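Local coordinates for naphthalene dioxygenase large subunit (Rhodococcus sp., PDB 2B1X), which forms the large subunit of a Rieske-type ring-hydroxylating dioxygenase, carrying a [2Fe-2S] cluster and a separate mononuclear iron site, at residues Arg89-Gln94 against Cys108-Trp113. Residues are numbered along the deposited sequence; the frame is centred on the assembly and turned at random.
Sequences RHRGMQ and CPYHGW. With FES (Fe2/s2 (inorganic) cluster), chain H.
The two cluster-binding loops of the Rieske domain meet here, and His90 and His111 share one iron. His90 ND1 and His111 ND1 each lie 2.1 Å from FE1. Cys108 SG binds FE2 at 2.2 Å, and Cys88 is the other protein ligand of that iron. His90 ND1 and His111 ND1 are 3.0 Å apart, brought together by the metal and not by a hydrogen bond. The imidazoles form a T-shaped pair with planes at 86°. The His90 edge, led by CE1, points at a face of His111, while Tyr110 CD2 lies over the opposite face, toward its rim. Trp113 lies over one face of the His90 ring. His90 CB sits 3.5 Å from the centroid of the Trp113 six-membered ring, almost on its normal, a CH-pi contact. The His90 ring stacks offset on the same six-membered ring, tilted by 29°. At the FE2 end, Met93 CE is 3.7 Å from Pro109 CG. Met93 CG is anti to the backbone N (chi1 -156°) and the chain is extended beyond it, which carries SD and CE over to Pro109. Glu421 of the second subunit is hydrogen-bonded to His90 NE2, and Asp213 of that subunit to His111 NE2. Loop 89-94 lies between strands 81-85 and 100-102, loop 108-113 between 105-107 and 114-116.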
ATOM      1  N   ARG A  89     -14.854  26.864  -4.695  1.00 11.33           N
ATOM      2  CA  ARG A  89     -14.251  28.015  -4.043  1.00 10.55           C
ATOM      3  C   ARG A  89     -14.690  28.131  -2.586  1.00 10.72           C
ATOM      4  O   ARG A  89     -14.126  28.906  -1.838  1.00 10.72           O
ATOM      5  CB  ARG A  89     -14.638  29.303  -4.802  1.00 10.79           C
ATOM      6  CG  ARG A  89     -14.065  29.378  -6.249  1.00 11.52           C
ATOM      7  CD  ARG A  89     -12.539  29.299  -6.334  1.00 13.66           C
ATOM      8  NE  ARG A  89     -11.888  30.298  -5.481  1.00 14.00           N
ATOM      9  CZ  ARG A  89     -11.646  31.569  -5.829  1.00 16.36           C
ATOM     10  NH1 ARG A  89     -12.022  32.045  -7.022  1.00 14.15           N
ATOM     11  NH2 ARG A  89     -11.034  32.389  -4.968  1.00 16.40           N
ATOM     12  N   HIS A  90     -15.703  27.360  -2.211  1.00 10.32           N
ATOM     13  CA  HIS A  90     -16.291  27.419  -0.884  1.00 10.97           C
ATOM     14  C   HIS A  90     -15.432  26.583   0.068  1.00 11.63           C
ATOM     15  O   HIS A  90     -14.672  27.168   0.857  1.00 11.27           O
ATOM     16  CB  HIS A  90     -17.760  26.981  -0.935  1.00 10.16           C
ATOM     17  CG  HIS A  90     -18.454  27.015   0.397  1.00 11.82           C
ATOM     18  ND1 HIS A  90     -19.144  25.935   0.901  1.00  9.47           N
ATOM     19  CD2 HIS A  90     -18.552  27.992   1.332  1.00 10.24           C
ATOM     20  CE1 HIS A  90     -19.647  26.250   2.082  1.00 12.20           C
ATOM     21  NE2 HIS A  90     -19.294  27.489   2.371  1.00  9.45           N
ATOM     22  N   ARG A  91     -15.506  25.250  -0.050  1.00 11.87           N
ATOM     23  CA  ARG A  91     -14.684  24.355   0.780  1.00 11.81           C
ATOM     24  C   ARG A  91     -13.807  23.399  -0.036  1.00 12.15           C
ATOM     25  O   ARG A  91     -13.358  22.379   0.495  1.00 12.82           O
ATOM     26  CB  ARG A  91     -15.563  23.569   1.788  1.00 12.39           C
ATOM     27  CG  ARG A  91     -14.855  23.165   3.113  1.00 11.78           C
ATOM     28  CD  ARG A  91     -14.598  24.356   4.033  1.00 10.61           C
ATOM     29  NE  ARG A  91     -15.843  24.680   4.716  1.00 11.13           N
ATOM     30  CZ  ARG A  91     -16.523  25.810   4.572  1.00 13.04           C
ATOM     31  NH1 ARG A  91     -16.031  26.788   3.818  1.00 10.50           N
ATOM     32  NH2 ARG A  91     -17.684  25.974   5.238  1.00 11.74           N
ATOM     33  N   GLY A  92     -13.619  23.670  -1.333  1.00 11.86           N
ATOM     34  CA  GLY A  92     -12.640  22.924  -2.135  1.00 11.48           C
ATOM     35  C   GLY A  92     -13.067  21.568  -2.702  1.00 11.57           C
ATOM     36  O   GLY A  92     -12.202  20.803  -3.160  1.00  9.56           O
ATOM     37  N   MET A  93     -14.369  21.239  -2.648  1.00 11.45           N
ATOM     38  CA  MET A  93     -14.795  19.950  -3.218  1.00 12.57           C
ATOM     39  C   MET A  93     -14.633  19.899  -4.739  1.00 12.31           C
ATOM     40  O   MET A  93     -14.742  20.933  -5.391  1.00 12.16           O
ATOM     41  CB  MET A  93     -16.241  19.570  -2.840  1.00 12.54           C
ATOM     42  CG  MET A  93     -16.349  18.003  -2.964  1.00 16.86           C
ATOM     43  SD  MET A  93     -17.892  17.329  -2.630  1.00 29.74           S
ATOM     44  CE  MET A  93     -17.795  15.910  -3.716  1.00 24.94           C
ATOM     45  N   GLN A  94     -14.340  18.720  -5.296  1.00 12.37           N
ATOM     46  CA  GLN A  94     -14.390  18.528  -6.758  1.00 12.66           C
ATOM     47  C   GLN A  94     -15.804  18.822  -7.236  1.00 13.47           C
ATOM     48  O   GLN A  94     -16.772  18.285  -6.667  1.00 14.08           O
ATOM     49  CB  GLN A  94     -14.054  17.111  -7.155  1.00 12.86           C
ATOM     50  CG  GLN A  94     -12.624  16.710  -6.912  1.00 13.30           C
ATOM     51  CD  GLN A  94     -12.468  15.227  -7.072  1.00 17.35           C
ATOM     52  OE1 GLN A  94     -12.987  14.455  -6.253  1.00 18.02           O
ATOM     53  NE2 GLN A  94     -11.786  14.818  -8.134  1.00 15.65           N
ATOM     54  N   CYS A 108     -21.637  21.755  -7.144  1.00 13.67           N
ATOM     55  CA  CYS A 108     -20.850  21.178  -6.075  1.00 12.90           C
ATOM     56  C   CYS A 108     -21.739  20.361  -5.164  1.00 12.73           C
ATOM     57  O   CYS A 108     -22.715  20.889  -4.628  1.00 12.65           O
ATOM     58  CB  CYS A 108     -20.138  22.264  -5.254  1.00 12.62           C
ATOM     59  SG  CYS A 108     -19.227  21.581  -3.856  1.00 14.45           S
ATOM     60  N   PRO A 109     -21.423  19.076  -4.951  1.00 12.48           N
ATOM     61  CA  PRO A 109     -22.290  18.235  -4.117  1.00 12.40           C
ATOM     62  C   PRO A 109     -22.346  18.671  -2.645  1.00 12.66           C
ATOM     63  O   PRO A 109     -23.347  18.383  -1.966  1.00 13.84           O
ATOM     64  CB  PRO A 109     -21.656  16.846  -4.243  1.00 12.05           C
ATOM     65  CG  PRO A 109     -20.839  16.913  -5.465  1.00 12.96           C
ATOM     66  CD  PRO A 109     -20.278  18.322  -5.488  1.00 12.42           C
ATOM     67  N   TYR A 110     -21.321  19.363  -2.153  1.00 12.39           N
ATOM     68  CA  TYR A 110     -21.268  19.682  -0.720  1.00 11.49           C
ATOM     69  C   TYR A 110     -22.375  20.683  -0.298  1.00 11.70           C
ATOM     70  O   TYR A 110     -23.319  20.319   0.432  1.00 11.33           O
ATOM     71  CB  TYR A 110     -19.860  20.135  -0.320  1.00 11.72           C
ATOM     72  CG  TYR A 110     -19.481  19.972   1.167  1.00 12.81           C
ATOM     73  CD1 TYR A 110     -18.178  20.236   1.593  1.00 11.27           C
ATOM     74  CD2 TYR A 110     -20.431  19.569   2.128  1.00 12.44           C
ATOM     75  CE1 TYR A 110     -17.790  20.090   2.916  1.00 13.14           C
ATOM     76  CE2 TYR A 110     -20.074  19.457   3.505  1.00 13.30           C
ATOM     77  CZ  TYR A 110     -18.738  19.714   3.880  1.00 13.86           C
ATOM     78  OH  TYR A 110     -18.331  19.590   5.193  1.00 14.27           O
ATOM     79  N   HIS A 111     -22.322  21.912  -0.786  1.00 10.97           N
ATOM     80  CA  HIS A 111     -23.413  22.843  -0.465  1.00 11.27           C
ATOM     81  C   HIS A 111     -24.220  23.338  -1.661  1.00 10.96           C
ATOM     82  O   HIS A 111     -25.129  24.134  -1.485  1.00 11.61           O
ATOM     83  CB  HIS A 111     -22.933  24.032   0.388  1.00 10.83           C
ATOM     84  CG  HIS A 111     -22.024  23.639   1.514  1.00 11.52           C
ATOM     85  ND1 HIS A 111     -20.688  23.358   1.324  1.00 11.70           N
ATOM     86  CD2 HIS A 111     -22.249  23.521   2.842  1.00 11.40           C
ATOM     87  CE1 HIS A 111     -20.131  23.050   2.481  1.00 11.07           C
ATOM     88  NE2 HIS A 111     -21.061  23.125   3.416  1.00 12.26           N
ATOM     89  N   GLY A 112     -23.892  22.876  -2.863  1.00 10.74           N
ATOM     90  CA  GLY A 112     -24.665  23.240  -4.048  1.00 11.26           C
ATOM     91  C   GLY A 112     -24.343  24.547  -4.771  1.00 10.60           C
ATOM     92  O   GLY A 112     -25.163  24.993  -5.533  1.00 11.32           O
ATOM     93  N   TRP A 113     -23.188  25.172  -4.529  1.00 10.78           N
ATOM     94  CA  TRP A 113     -22.755  26.303  -5.335  1.00 10.50           C
ATOM     95  C   TRP A 113     -22.690  25.783  -6.765  1.00 10.83           C
ATOM     96  O   TRP A 113     -22.239  24.663  -6.999  1.00 10.65           O
ATOM     97  CB  TRP A 113     -21.370  26.771  -4.897  1.00 10.51           C
ATOM     98  CG  TRP A 113     -21.368  27.611  -3.590  1.00 10.93           C
ATOM     99  CD1 TRP A 113     -22.299  27.599  -2.605  1.00 11.08           C
ATOM    100  CD2 TRP A 113     -20.374  28.561  -3.188  1.00 10.67           C
ATOM    101  NE1 TRP A 113     -21.948  28.475  -1.605  1.00 11.38           N
ATOM    102  CE2 TRP A 113     -20.780  29.097  -1.956  1.00 10.99           C
ATOM    103  CE3 TRP A 113     -19.195  29.051  -3.777  1.00 11.30           C
ATOM    104  CZ2 TRP A 113     -20.032  30.053  -1.274  1.00 10.97           C
ATOM    105  CZ3 TRP A 113     -18.453  30.002  -3.099  1.00 10.75           C
ATOM    106  CH2 TRP A 113     -18.875  30.499  -1.869  1.00 10.86           C
TER
HETATM  107 FE1  FES H 501     -19.468  24.192  -0.194  1.00 20.90          FE
HETATM  108 FE2  FES H 501     -18.746  23.463  -2.751  1.00 20.79          FE
HETATM  109  S1  FES H 501     -20.663  24.367  -2.087  1.00 22.34           S
HETATM  110  S2  FES H 501     -17.638  23.101  -0.839  1.00 20.74           S